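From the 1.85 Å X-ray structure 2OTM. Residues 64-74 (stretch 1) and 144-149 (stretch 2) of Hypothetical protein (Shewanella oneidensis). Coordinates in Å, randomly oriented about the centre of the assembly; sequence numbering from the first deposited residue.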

# COMPACT_ATOMS: atom_id res chain seq x y z
N GLU B 64 -5.52 -15.59 18.17
CA GLU B 64 -4.18 -15.07 18.46
C GLU B 64 -3.76 -13.97 17.49
O GLU B 64 -3.26 -12.95 17.90
CB GLU B 64 -3.20 -16.22 18.52
CG GLU B 64 -3.53 -17.12 19.69
CD GLU B 64 -2.72 -18.39 19.79
OE1 GLU B 64 -2.12 -18.84 18.81
OE2 GLU B 64 -2.75 -19.00 20.89
N GLY B 65 -4.05 -14.15 16.20
CA GLY B 65 -3.81 -13.09 15.20
C GLY B 65 -4.61 -11.84 15.52
O GLY B 65 -4.12 -10.72 15.38
N TYR B 66 -5.86 -12.02 15.93
CA TYR B 66 -6.71 -10.89 16.34
C TYR B 66 -6.03 -10.11 17.47
O TYR B 66 -5.91 -8.89 17.43
CB TYR B 66 -8.05 -11.42 16.81
CG TYR B 66 -9.04 -10.36 17.24
CD1 TYR B 66 -8.95 -9.77 18.48
CD2 TYR B 66 -10.06 -9.94 16.39
CE1 TYR B 66 -9.87 -8.77 18.88
CE2 TYR B 66 -10.98 -8.97 16.79
CZ TYR B 66 -10.87 -8.38 18.03
OH TYR B 66 -11.76 -7.39 18.40
N ALA B 67 -5.58 -10.84 18.47
CA ALA B 67 -4.87 -10.25 19.63
C ALA B 67 -3.60 -9.55 19.16
O ALA B 67 -3.26 -8.44 19.65
CB ALA B 67 -4.57 -11.34 20.64
N ALA B 68 -2.91 -10.15 18.18
CA ALA B 68 -1.69 -9.56 17.66
C ALA B 68 -1.95 -8.24 16.95
O ALA B 68 -1.23 -7.27 17.15
CB ALA B 68 -1.00 -10.52 16.71
N CYS B 69 -2.98 -8.20 16.12
CA CYS B 69 -3.30 -6.96 15.41
C CYS B 69 -3.80 -5.89 16.33
O CYS B 69 -3.57 -4.68 16.09
CB CYS B 69 -4.31 -7.23 14.33
SG CYS B 69 -3.64 -8.26 12.97
N ARG B 70 -4.48 -6.31 17.39
CA ARG B 70 -4.91 -5.38 18.44
C ARG B 70 -3.67 -4.76 19.12
O ARG B 70 -3.62 -3.54 19.33
CB ARG B 70 -5.81 -6.11 19.44
CG ARG B 70 -6.37 -5.26 20.58
CD ARG B 70 -7.29 -6.11 21.48
NE ARG B 70 -7.70 -5.39 22.71
CZ ARG B 70 -8.79 -4.62 22.83
NH1 ARG B 70 -9.61 -4.41 21.82
NH2 ARG B 70 -9.06 -4.04 23.98
N LEU B 71 -2.69 -5.58 19.47
CA LEU B 71 -1.49 -5.09 20.15
C LEU B 71 -0.66 -4.18 19.23
O LEU B 71 -0.15 -3.14 19.67
CB LEU B 71 -0.66 -6.25 20.68
CG LEU B 71 0.56 -5.93 21.53
CD1 LEU B 71 0.24 -4.99 22.71
CD2 LEU B 71 1.22 -7.26 21.96
N ALA B 72 -0.49 -4.57 17.97
CA ALA B 72 0.20 -3.70 16.99
C ALA B 72 -0.50 -2.34 16.85
O ALA B 72 0.15 -1.29 16.71
CB ALA B 72 0.28 -4.41 15.62
N THR B 73 -1.83 -2.37 16.90
CA THR B 73 -2.62 -1.14 16.77
C THR B 73 -2.48 -0.29 18.05
O THR B 73 -2.41 0.92 17.98
CB THR B 73 -4.08 -1.44 16.45
OG1 THR B 73 -4.14 -2.18 15.21
CG2 THR B 73 -4.86 -0.15 16.32
N LEU B 74 -2.41 -0.94 19.20
CA LEU B 74 -2.13 -0.19 20.43
C LEU B 74 -0.79 0.51 20.33
O LEU B 74 -0.67 1.66 20.76
CB LEU B 74 -2.13 -1.14 21.64
CG LEU B 74 -2.10 -0.50 23.02
CD1 LEU B 74 -3.38 0.35 23.25
CD2 LEU B 74 -1.94 -1.58 24.07
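Stretch 2 144-149: SLCLVY

Stretch 2 enters as a short loop at Ser-144 and Leu-145 and becomes a β-strand from Cys-146 onward, lying across one face of the helix formed by residues 64-74. Strand and helix run in broadly the same direction, with a signed crossing angle of -41° and axes that approach to 7.8 Å. Where they meet, the helix presents the short side chains of Ala-68 and Ala-72, with Gly-65 near Leu-145. No hydrogen bond joins the two stretches; the contact is one of packing.

Ser-144 does not touch the helix. Its hydroxyl stays within its own stretch, where Ser-144 OG donates a hydrogen bond to Cys-146 O at 2.7 Å. Leu-145, with phi/psi of -67/-32 and a t,p rotamer, is not yet extended. Leu-145 CD2 lies 4.0 Å from Gly-65 CA and 3.7 Å from Ala-68 CB, so the branched side chain covers a stretch of helix with little side chain of its own.

At Cys-146 the backbone opens into the strand. Chi1 is p, and Cys-146 SG settles among three helix residues, 3.6 Å from Ala-68 O, 4.0 Å from Ala-72 CB and 4.1 Å from Cys-69 SG. That last separation is about twice a disulfide bond length, so the two cysteines are packed without being covalently linked. A compact, polarizable sulfur suits this narrow space.

Leu-147 points away from the helix, as the alternation of a strand requires, and is buried, a setting that suits its apolar side chain; Val-148 returns toward the helix. Val-148 CG2 meets Ala-72 CB at 3.7 Å; Val-148 CG1 and CG2 both lie near Thr-73 OG1, at 3.7 and 3.9 Å. Thr-73 OG1 donates to Cys-69 O at 2.7 Å, so the hydroxyl has a hydrogen-bond partner although it faces an apolar valine. The β-branched valine fits both strand geometry and this buried surface. Tyr-149 continues the strand beyond the contact.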

# COMPACT_ATOMS: atom_id res chain seq x y z
N SER B 144 7.82 -10.98 12.51
CA SER B 144 6.57 -10.60 13.13
C SER B 144 5.38 -11.27 12.45
O SER B 144 5.35 -11.46 11.25
CB SER B 144 6.39 -9.08 13.07
OG SER B 144 5.26 -8.64 13.83
N LEU B 145 4.37 -11.62 13.23
CA LEU B 145 3.13 -12.12 12.65
C LEU B 145 2.41 -11.04 11.85
O LEU B 145 1.76 -11.33 10.85
CB LEU B 145 2.23 -12.65 13.73
CG LEU B 145 0.83 -13.07 13.33
CD1 LEU B 145 0.90 -14.27 12.37
CD2 LEU B 145 0.13 -13.41 14.62
N CYS B 146 2.54 -9.79 12.29
CA CYS B 146 1.82 -8.72 11.65
C CYS B 146 2.50 -7.38 11.73
O CYS B 146 3.41 -7.16 12.54
CB CYS B 146 0.41 -8.61 12.24
SG CYS B 146 0.33 -8.07 13.98
N LEU B 147 2.03 -6.49 10.88
CA LEU B 147 2.47 -5.10 10.87
C LEU B 147 1.25 -4.23 10.59
O LEU B 147 0.45 -4.53 9.68
CB LEU B 147 3.52 -4.98 9.78
CG LEU B 147 4.65 -3.99 9.66
CD1 LEU B 147 5.50 -3.87 10.92
CD2 LEU B 147 5.50 -4.45 8.46
N VAL B 148 1.15 -3.10 11.30
CA VAL B 148 0.01 -2.21 11.16
C VAL B 148 0.51 -0.81 10.85
O VAL B 148 1.52 -0.36 11.41
CB VAL B 148 -0.86 -2.24 12.48
CG1 VAL B 148 -1.79 -1.07 12.56
CG2 VAL B 148 -1.61 -3.59 12.57
N TYR B 149 -0.20 -0.13 9.95
CA TYR B 149 0.04 1.25 9.59
C TYR B 149 -1.28 2.01 9.72
O TYR B 149 -2.32 1.55 9.25
CB TYR B 149 0.48 1.37 8.13
CG TYR B 149 1.77 0.67 7.80
CD1 TYR B 149 1.82 -0.70 7.61
CD2 TYR B 149 2.93 1.41 7.61
CE1 TYR B 149 3.03 -1.33 7.29
CE2 TYR B 149 4.15 0.78 7.30
CZ TYR B 149 4.19 -0.60 7.15
OH TYR B 149 5.38 -1.18 6.82